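Probable threonyl-tRNA synthetase 1 (Aeropyrum pernix, PDB 3A32) probably attaches threonine to tRNA(Thr) in two steps, activating the amino acid with ATP before transfer, and probably cannot deacylate mischarged seryl-tRNA because it lacks an editing domain. Local coordinates at residues Asp176-Val181 with Ile281-Asn286; Glu230-Ala235 with Pro259-Ile264. All coordinates share one frame; numbering follows the deposited sequence.

How the contacts relate
Contacts 1 and 2 set two helices, 174-191 and 222-243, on one face of the large mixed sheet of the catalytic core; their centres lie about 8 Å apart. The sheet strands they use, 260-268 and 273-284, are antiparallel neighbours: the amide N of Ile281 lies 2.8 Å from Leu261 O, and Phe283 N is 3.2 Å from Pro259 O, both probable hydrogen bonds. The helices meet as well, Val178 of contact 1 touching Leu232 and Ala235 of contact 2, while Leu232 also touches Phe283. The zinc ion, held by Cys112, His166 and His310, is about 11 Å from the Ile281 side chain and about 12 Å from that of Lys260.

Contact 1. Residues Asp176-Val181 with Ile281-Asn286; sequences DVVYDV and IQFDFN
Val178 of helix 174-191 packs on Ile281 and Phe283 of strand 273-284, and Val181 on Ile281, in a buried helix-on-sheet contact of apolar side chains within the catalytic core, with no hydrogen bond between the segments. For helix 176-181 and strand 281-284 the closest approach of the axes is 10.4 Å, their directions 150° apart. Ile281 does most of the work. Its CG1 lies anti to the carbonyl carbon, and with chi2 near 170° the arm is extended and sets CD1 between Val178 and Val181, 3.6 Å from the backbone oxygen Val178 O and 3.8 Å from Val178 CG1. Val181 meets the same arm tip to tip, its CG1 standing 3.8 Å from Ile281 CG1. The other branch of Val178 serves a different neighbour: CG2 lies 4.0 Å from Phe283 CZ, in an oblique approach to the ring, the two side chains crossing at about a right angle. Ile309 of the adjoining strand 306-316 and Ala228 and Leu232 of helix 222-243 also touch that ring. Past the apolar patch, Gln282 NE2 gives a nearly straight bond of 2.8 Å to Phe283 O, in the carbonyl plane and on a lone pair. Asp284 OD2 is hydrogen-bonded to the zinc ligand His310, probably helping to position that imidazole from the second shell. Helices packed against a largely antiparallel sheet that carries the active site are the hallmark of the class II aminoacyl-tRNA synthetase fold.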
ATOM      1  N   ASP A 176     -10.756  10.958  26.007  1.00 12.82           N
ATOM      2  CA  ASP A 176     -10.074  11.728  24.963  1.00 13.16           C
ATOM      3  C   ASP A 176      -9.815  10.886  23.694  1.00 12.89           C
ATOM      4  O   ASP A 176      -9.906  11.395  22.568  1.00 12.64           O
ATOM      5  CB  ASP A 176      -8.717  12.220  25.483  1.00 13.76           C
ATOM      6  CG  ASP A 176      -8.805  13.480  26.422  1.00 15.75           C
ATOM      7  OD1 ASP A 176      -9.842  14.138  26.566  1.00 16.13           O
ATOM      8  OD2 ASP A 176      -7.784  13.798  27.050  1.00 19.16           O
ATOM      9  N   VAL A 177      -9.427   9.625  23.887  1.00 11.29           N
ATOM     10  CA  VAL A 177      -9.182   8.720  22.803  1.00 10.53           C
ATOM     11  C   VAL A 177     -10.455   8.481  21.993  1.00  9.87           C
ATOM     12  O   VAL A 177     -10.438   8.569  20.753  1.00 10.00           O
ATOM     13  CB  VAL A 177      -8.582   7.389  23.339  1.00 11.63           C
ATOM     14  CG1 VAL A 177      -8.872   6.244  22.392  1.00 11.57           C
ATOM     15  CG2 VAL A 177      -7.038   7.544  23.605  1.00 12.03           C
ATOM     16  N   VAL A 178     -11.569   8.230  22.696  1.00  8.94           N
ATOM     17  CA  VAL A 178     -12.873   8.046  22.055  1.00  8.20           C
ATOM     18  C   VAL A 178     -13.273   9.263  21.239  1.00  9.43           C
ATOM     19  O   VAL A 178     -13.731   9.144  20.075  1.00  9.71           O
ATOM     20  CB  VAL A 178     -14.020   7.611  23.078  1.00  7.84           C
ATOM     21  CG1 VAL A 178     -15.391   7.456  22.350  1.00  5.66           C
ATOM     22  CG2 VAL A 178     -13.676   6.307  23.715  1.00  5.36           C
ATOM     23  N   TYR A 179     -13.118  10.437  21.860  1.00 10.19           N
ATOM     24  CA  TYR A 179     -13.442  11.687  21.231  1.00 10.89           C
ATOM     25  C   TYR A 179     -12.564  11.912  19.991  1.00 10.92           C
ATOM     26  O   TYR A 179     -13.070  12.272  18.934  1.00 11.36           O
ATOM     27  CB  TYR A 179     -13.306  12.838  22.239  1.00 13.06           C
ATOM     28  CG  TYR A 179     -13.681  14.168  21.642  1.00 15.31           C
ATOM     29  CD1 TYR A 179     -15.035  14.547  21.496  1.00 15.45           C
ATOM     30  CD2 TYR A 179     -12.689  15.039  21.189  1.00 16.44           C
ATOM     31  CE1 TYR A 179     -15.363  15.764  20.902  1.00 16.41           C
ATOM     32  CE2 TYR A 179     -13.006  16.253  20.625  1.00 16.42           C
ATOM     33  CZ  TYR A 179     -14.320  16.604  20.491  1.00 16.80           C
ATOM     34  OH  TYR A 179     -14.571  17.811  19.900  1.00 21.85           O
ATOM     35  N   ASP A 180     -11.256  11.696  20.127  1.00  9.91           N
ATOM     36  CA  ASP A 180     -10.309  11.874  19.054  1.00  9.06           C
ATOM     37  C   ASP A 180     -10.609  11.012  17.838  1.00  8.90           C
ATOM     38  O   ASP A 180     -10.390  11.467  16.697  1.00  8.67           O
ATOM     39  CB  ASP A 180      -8.888  11.572  19.534  1.00  9.16           C
ATOM     40  CG  ASP A 180      -8.314  12.699  20.474  1.00 12.28           C
ATOM     41  OD1 ASP A 180      -8.933  13.766  20.629  1.00  9.28           O
ATOM     42  OD2 ASP A 180      -7.222  12.497  21.046  1.00 15.79           O
ATOM     43  N   VAL A 181     -11.110   9.789  18.081  1.00  8.36           N
ATOM     44  CA  VAL A 181     -11.480   8.877  16.977  1.00  7.40           C
ATOM     45  C   VAL A 181     -12.659   9.450  16.248  1.00  7.73           C
ATOM     46  O   VAL A 181     -12.659   9.450  15.019  1.00  7.46           O
ATOM     47  CB  VAL A 181     -11.722   7.413  17.424  1.00  7.40           C
ATOM     48  CG1 VAL A 181     -12.282   6.550  16.250  1.00  5.93           C
ATOM     49  CG2 VAL A 181     -10.395   6.805  17.931  1.00  5.02           C
ATOM     50  N   ILE A 281     -16.499   2.350  17.164  1.00  9.15           N
ATOM     51  CA  ILE A 281     -15.550   2.264  18.262  1.00  8.15           C
ATOM     52  C   ILE A 281     -16.074   1.177  19.191  1.00  8.71           C
ATOM     53  O   ILE A 281     -17.114   1.364  19.823  1.00  8.42           O
ATOM     54  CB  ILE A 281     -15.372   3.613  19.064  1.00  7.20           C
ATOM     55  CG1 ILE A 281     -14.984   4.744  18.123  1.00  7.57           C
ATOM     56  CG2 ILE A 281     -14.320   3.462  20.193  1.00  3.78           C
ATOM     57  CD1 ILE A 281     -15.032   6.087  18.773  1.00  7.54           C
ATOM     58  N   GLN A 282     -15.305   0.090  19.306  1.00  8.32           N
ATOM     59  CA  GLN A 282     -15.686  -1.112  20.031  1.00  8.57           C
ATOM     60  C   GLN A 282     -14.683  -1.542  21.134  1.00  8.67           C
ATOM     61  O   GLN A 282     -13.561  -1.964  20.855  1.00 10.06           O
ATOM     62  CB  GLN A 282     -15.865  -2.247  19.008  1.00  8.32           C
ATOM     63  CG  GLN A 282     -16.098  -3.613  19.641  1.00  7.48           C
ATOM     64  CD  GLN A 282     -17.535  -3.771  20.106  1.00  8.33           C
ATOM     65  OE1 GLN A 282     -18.456  -3.759  19.287  1.00  8.50           O
ATOM     66  NE2 GLN A 282     -17.734  -3.947  21.429  1.00  5.59           N
ATOM     67  N   PHE A 283     -15.096  -1.381  22.380  1.00  9.04           N
ATOM     68  CA  PHE A 283     -14.489  -2.001  23.551  1.00  8.66           C
ATOM     69  C   PHE A 283     -14.574  -3.518  23.614  1.00  8.97           C
ATOM     70  O   PHE A 283     -15.519  -4.151  23.116  1.00  9.80           O
ATOM     71  CB  PHE A 283     -15.161  -1.444  24.806  1.00  7.58           C
ATOM     72  CG  PHE A 283     -14.843  -0.003  25.052  1.00  8.42           C
ATOM     73  CD1 PHE A 283     -13.876   0.357  25.992  1.00  6.16           C
ATOM     74  CD2 PHE A 283     -15.496   0.999  24.329  1.00  5.02           C
ATOM     75  CE1 PHE A 283     -13.558   1.711  26.202  1.00  2.69           C
ATOM     76  CE2 PHE A 283     -15.214   2.335  24.544  1.00  6.52           C
ATOM     77  CZ  PHE A 283     -14.236   2.706  25.475  1.00  5.78           C
ATOM     78  N   ASP A 284     -13.607  -4.074  24.315  1.00  8.89           N
ATOM     79  CA  ASP A 284     -13.378  -5.482  24.325  1.00  9.19           C
ATOM     80  C   ASP A 284     -12.829  -5.845  25.699  1.00  8.74           C
ATOM     81  O   ASP A 284     -11.776  -5.327  26.128  1.00  8.31           O
ATOM     82  CB  ASP A 284     -12.425  -5.857  23.191  1.00  8.86           C
ATOM     83  CG  ASP A 284     -12.449  -7.332  22.872  1.00 11.75           C
ATOM     84  OD1 ASP A 284     -12.501  -8.149  23.841  1.00 11.17           O
ATOM     85  OD2 ASP A 284     -12.404  -7.673  21.654  1.00 12.89           O
ATOM     86  N   PHE A 285     -13.603  -6.687  26.391  1.00  9.11           N
ATOM     87  CA  PHE A 285     -13.304  -7.212  27.751  1.00  9.06           C
ATOM     88  C   PHE A 285     -12.811  -8.659  27.645  1.00  9.45           C
ATOM     89  O   PHE A 285     -12.243  -9.221  28.580  1.00 10.32           O
ATOM     90  CB  PHE A 285     -14.569  -7.117  28.618  1.00  8.22           C
ATOM     91  CG  PHE A 285     -15.081  -5.697  28.748  1.00  9.90           C
ATOM     92  CD1 PHE A 285     -14.162  -4.610  28.820  1.00  5.95           C
ATOM     93  CD2 PHE A 285     -16.432  -5.428  28.797  1.00  8.24           C
ATOM     94  CE1 PHE A 285     -14.606  -3.320  28.919  1.00  8.17           C
ATOM     95  CE2 PHE A 285     -16.895  -4.097  28.937  1.00  7.22           C
ATOM     96  CZ  PHE A 285     -15.996  -3.055  28.980  1.00  8.07           C
ATOM     97  N   ASN A 286     -12.985  -9.221  26.460  1.00  9.48           N
ATOM     98  CA  ASN A 286     -12.539 -10.537  26.142  1.00 11.25           C
ATOM     99  C   ASN A 286     -11.024 -10.604  25.874  1.00 12.00           C
ATOM    100  O   ASN A 286     -10.325 -11.396  26.528  1.00 13.33           O
ATOM    101  CB  ASN A 286     -13.347 -11.054  24.951  1.00 10.97           C
ATOM    102  CG  ASN A 286     -12.966 -12.480  24.547  1.00 12.58           C
ATOM    103  OD1 ASN A 286     -12.945 -13.397  25.376  1.00 11.17           O
ATOM    104  ND2 ASN A 286     -12.709 -12.676  23.246  1.00 11.66           N
TER

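Contact 2. Residues Glu230-Ala235 with Pro259-Ile264; sequences EALREA and PKLDFI
With CG of Leu232 anti to its carbonyl carbon (chi1 -64°) and CG of Leu261 anti to its backbone N (chi1 177°), the two leucines cross obliquely between helix 222-243 and strand 260-268. This is helix-on-sheet packing in the class II synthetase core, and Leu232 is the helix side chain that carries the contact with the start of the strand. Its two methyls divide the work. CD2 sits over the Leu261 side chain, 4.0 Å from CB and equally far from Leu261 CD1. CD1 reaches instead to the strand's entrance, where it lies 3.8 Å from Pro259 CB, with CG of the same ring a little farther. Trp225, Ala228 and Glu229, earlier on the same helix, touch Pro259 too, while Val178 of helix 174-191 packs on Leu232. An alanine here would lose both methyl contacts and is likely to open a gap between Pro259 and Leu261, leaving the Phe283 ring less firmly held. Lys260 points its CB away from the helix, yet its backbone still takes part: Leu232 CD1 packs on the peptide groups there, 3.8 Å from Lys260 N and 3.8 Å from Lys260 O.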
ATOM      1  N   GLU A 230     -19.478   4.767  30.410  1.00 14.39           N
ATOM      2  CA  GLU A 230     -19.295   6.125  30.823  1.00 16.99           C
ATOM      3  C   GLU A 230     -18.207   6.844  30.003  1.00 16.04           C
ATOM      4  O   GLU A 230     -18.344   8.027  29.729  1.00 17.23           O
ATOM      5  CB  GLU A 230     -19.093   6.181  32.336  1.00 17.76           C
ATOM      6  CG  GLU A 230     -17.786   6.535  32.780  1.00 26.69           C
ATOM      7  CD  GLU A 230     -17.818   7.892  33.419  1.00 39.23           C
ATOM      8  OE1 GLU A 230     -17.199   8.037  34.513  1.00 40.26           O
ATOM      9  OE2 GLU A 230     -18.502   8.790  32.832  1.00 43.61           O
ATOM     10  N   ALA A 231     -17.176   6.148  29.528  1.00 14.42           N
ATOM     11  CA  ALA A 231     -16.258   6.833  28.559  1.00 14.06           C
ATOM     12  C   ALA A 231     -16.994   7.289  27.270  1.00 13.23           C
ATOM     13  O   ALA A 231     -16.801   8.419  26.788  1.00 12.99           O
ATOM     14  CB  ALA A 231     -15.029   5.982  28.246  1.00 12.55           C
ATOM     15  N   LEU A 232     -17.886   6.428  26.765  1.00 12.52           N
ATOM     16  CA  LEU A 232     -18.674   6.705  25.554  1.00 11.51           C
ATOM     17  C   LEU A 232     -19.698   7.793  25.728  1.00 11.83           C
ATOM     18  O   LEU A 232     -20.015   8.506  24.770  1.00 12.25           O
ATOM     19  CB  LEU A 232     -19.374   5.424  25.064  1.00 10.72           C
ATOM     20  CG  LEU A 232     -18.473   4.286  24.602  1.00 10.35           C
ATOM     21  CD1 LEU A 232     -19.280   2.976  24.404  1.00 11.45           C
ATOM     22  CD2 LEU A 232     -17.702   4.663  23.300  1.00  8.76           C
ATOM     23  N   ARG A 233     -20.254   7.903  26.938  1.00 11.57           N
ATOM     24  CA  ARG A 233     -21.244   8.923  27.232  1.00 12.21           C
ATOM     25  C   ARG A 233     -20.617  10.301  27.306  1.00 12.27           C
ATOM     26  O   ARG A 233     -21.133  11.239  26.702  1.00 12.94           O
ATOM     27  CB  ARG A 233     -22.018   8.608  28.524  1.00 12.20           C
ATOM     28  CG  ARG A 233     -23.015   7.505  28.358  1.00 14.57           C
ATOM     29  CD  ARG A 233     -23.798   7.289  29.628  1.00 18.49           C
ATOM     30  NE  ARG A 233     -24.702   6.171  29.464  1.00 18.35           N
ATOM     31  CZ  ARG A 233     -24.681   5.087  30.224  1.00 21.54           C
ATOM     32  NH1 ARG A 233     -23.813   4.990  31.228  1.00 23.34           N
ATOM     33  NH2 ARG A 233     -25.549   4.114  30.011  1.00 19.00           N
ATOM     34  N   GLU A 234     -19.501  10.425  28.018  1.00 13.02           N
ATOM     35  CA  GLU A 234     -18.782  11.696  28.088  1.00 14.12           C
ATOM     36  C   GLU A 234     -18.270  12.155  26.740  1.00 13.33           C
ATOM     37  O   GLU A 234     -18.418  13.309  26.393  1.00 13.12           O
ATOM     38  CB  GLU A 234     -17.611  11.619  29.067  1.00 14.80           C
ATOM     39  CG  GLU A 234     -18.040  11.462  30.499  1.00 22.42           C
ATOM     40  CD  GLU A 234     -18.708  12.763  31.106  1.00 28.64           C
ATOM     41  OE1 GLU A 234     -18.862  13.809  30.387  1.00 26.41           O
ATOM     42  OE2 GLU A 234     -19.066  12.697  32.316  1.00 29.61           O
ATOM     43  N   ALA A 235     -17.661  11.236  25.993  1.00 13.29           N
ATOM     44  CA  ALA A 235     -17.155  11.545  24.656  1.00 13.01           C
ATOM     45  C   ALA A 235     -18.283  12.026  23.732  1.00 12.43           C
ATOM     46  O   ALA A 235     -18.153  13.081  23.095  1.00 11.86           O
ATOM     47  CB  ALA A 235     -16.375  10.340  24.036  1.00 11.16           C
ATOM     48  N   PRO A 259     -19.228  -2.553  25.101  1.00  8.18           N
ATOM     49  CA  PRO A 259     -20.119  -1.560  24.483  1.00  7.67           C
ATOM     50  C   PRO A 259     -19.437  -0.903  23.274  1.00  8.50           C
ATOM     51  O   PRO A 259     -18.214  -1.113  23.069  1.00  9.01           O
ATOM     52  CB  PRO A 259     -20.322  -0.529  25.582  1.00  6.55           C
ATOM     53  CG  PRO A 259     -19.060  -0.625  26.430  1.00  7.28           C
ATOM     54  CD  PRO A 259     -18.562  -2.045  26.324  1.00  6.99           C
ATOM     55  N   LYS A 260     -20.202  -0.125  22.495  1.00  7.87           N
ATOM     56  CA  LYS A 260     -19.681   0.492  21.270  1.00  8.60           C
ATOM     57  C   LYS A 260     -20.397   1.764  20.879  1.00  8.46           C
ATOM     58  O   LYS A 260     -21.465   2.073  21.378  1.00  8.50           O
ATOM     59  CB  LYS A 260     -19.764  -0.486  20.084  1.00  8.60           C
ATOM     60  CG  LYS A 260     -21.145  -1.134  19.933  1.00 10.62           C
ATOM     61  CD  LYS A 260     -21.343  -1.773  18.540  1.00 10.96           C
ATOM     62  CE  LYS A 260     -22.712  -2.478  18.493  1.00 12.95           C
ATOM     63  NZ  LYS A 260     -23.022  -2.889  17.088  1.00 19.20           N
ATOM     64  N   LEU A 261     -19.792   2.469  19.932  1.00  9.19           N
ATOM     65  CA  LEU A 261     -20.350   3.639  19.300  1.00  9.42           C
ATOM     66  C   LEU A 261     -20.233   3.449  17.779  1.00  9.84           C
ATOM     67  O   LEU A 261     -19.149   3.087  17.254  1.00  9.75           O
ATOM     68  CB  LEU A 261     -19.506   4.813  19.758  1.00  9.85           C
ATOM     69  CG  LEU A 261     -19.677   6.239  19.312  1.00 12.17           C
ATOM     70  CD1 LEU A 261     -18.932   7.089  20.322  1.00 11.08           C
ATOM     71  CD2 LEU A 261     -19.143   6.466  17.864  1.00 14.78           C
ATOM     72  N   ASP A 262     -21.314   3.732  17.057  1.00  8.94           N
ATOM     73  CA  ASP A 262     -21.315   3.625  15.593  1.00  8.34           C
ATOM     74  C   ASP A 262     -21.469   4.993  14.996  1.00  8.33           C
ATOM     75  O   ASP A 262     -22.200   5.821  15.526  1.00  7.25           O
ATOM     76  CB  ASP A 262     -22.452   2.747  15.126  1.00  8.02           C
ATOM     77  CG  ASP A 262     -22.202   1.292  15.464  1.00 11.46           C
ATOM     78  OD1 ASP A 262     -21.081   0.815  15.122  1.00 11.83           O
ATOM     79  OD2 ASP A 262     -23.092   0.661  16.101  1.00 12.68           O
ATOM     80  N   PHE A 263     -20.728   5.218  13.918  1.00  7.37           N
ATOM     81  CA  PHE A 263     -20.782   6.453  13.142  1.00  7.39           C
ATOM     82  C   PHE A 263     -21.812   6.312  12.032  1.00  7.68           C
ATOM     83  O   PHE A 263     -21.698   5.418  11.208  1.00  7.86           O
ATOM     84  CB  PHE A 263     -19.440   6.670  12.450  1.00  5.91           C
ATOM     85  CG  PHE A 263     -18.268   6.800  13.399  1.00  6.19           C
ATOM     86  CD1 PHE A 263     -18.311   7.711  14.496  1.00  5.95           C
ATOM     87  CD2 PHE A 263     -17.103   6.082  13.169  1.00  3.52           C
ATOM     88  CE1 PHE A 263     -17.222   7.849  15.318  1.00  2.44           C
ATOM     89  CE2 PHE A 263     -16.004   6.231  13.998  1.00  2.00           C
ATOM     90  CZ  PHE A 263     -16.063   7.098  15.052  1.00  2.48           C
ATOM     91  N   ILE A 264     -22.770   7.216  11.984  1.00  7.88           N
ATOM     92  CA  ILE A 264     -23.867   7.079  11.074  1.00  9.63           C
ATOM     93  C   ILE A 264     -24.127   8.391  10.347  1.00  9.96           C
ATOM     94  O   ILE A 264     -24.551   9.368  10.963  1.00 10.12           O
ATOM     95  CB  ILE A 264     -25.180   6.655  11.806  1.00  9.46           C
ATOM     96  CG1 ILE A 264     -25.054   5.244  12.377  1.00 11.66           C
ATOM     97  CG2 ILE A 264     -26.347   6.652  10.823  1.00  9.52           C
ATOM     98  CD1 ILE A 264     -25.790   5.105  13.629  1.00 16.29           C
TER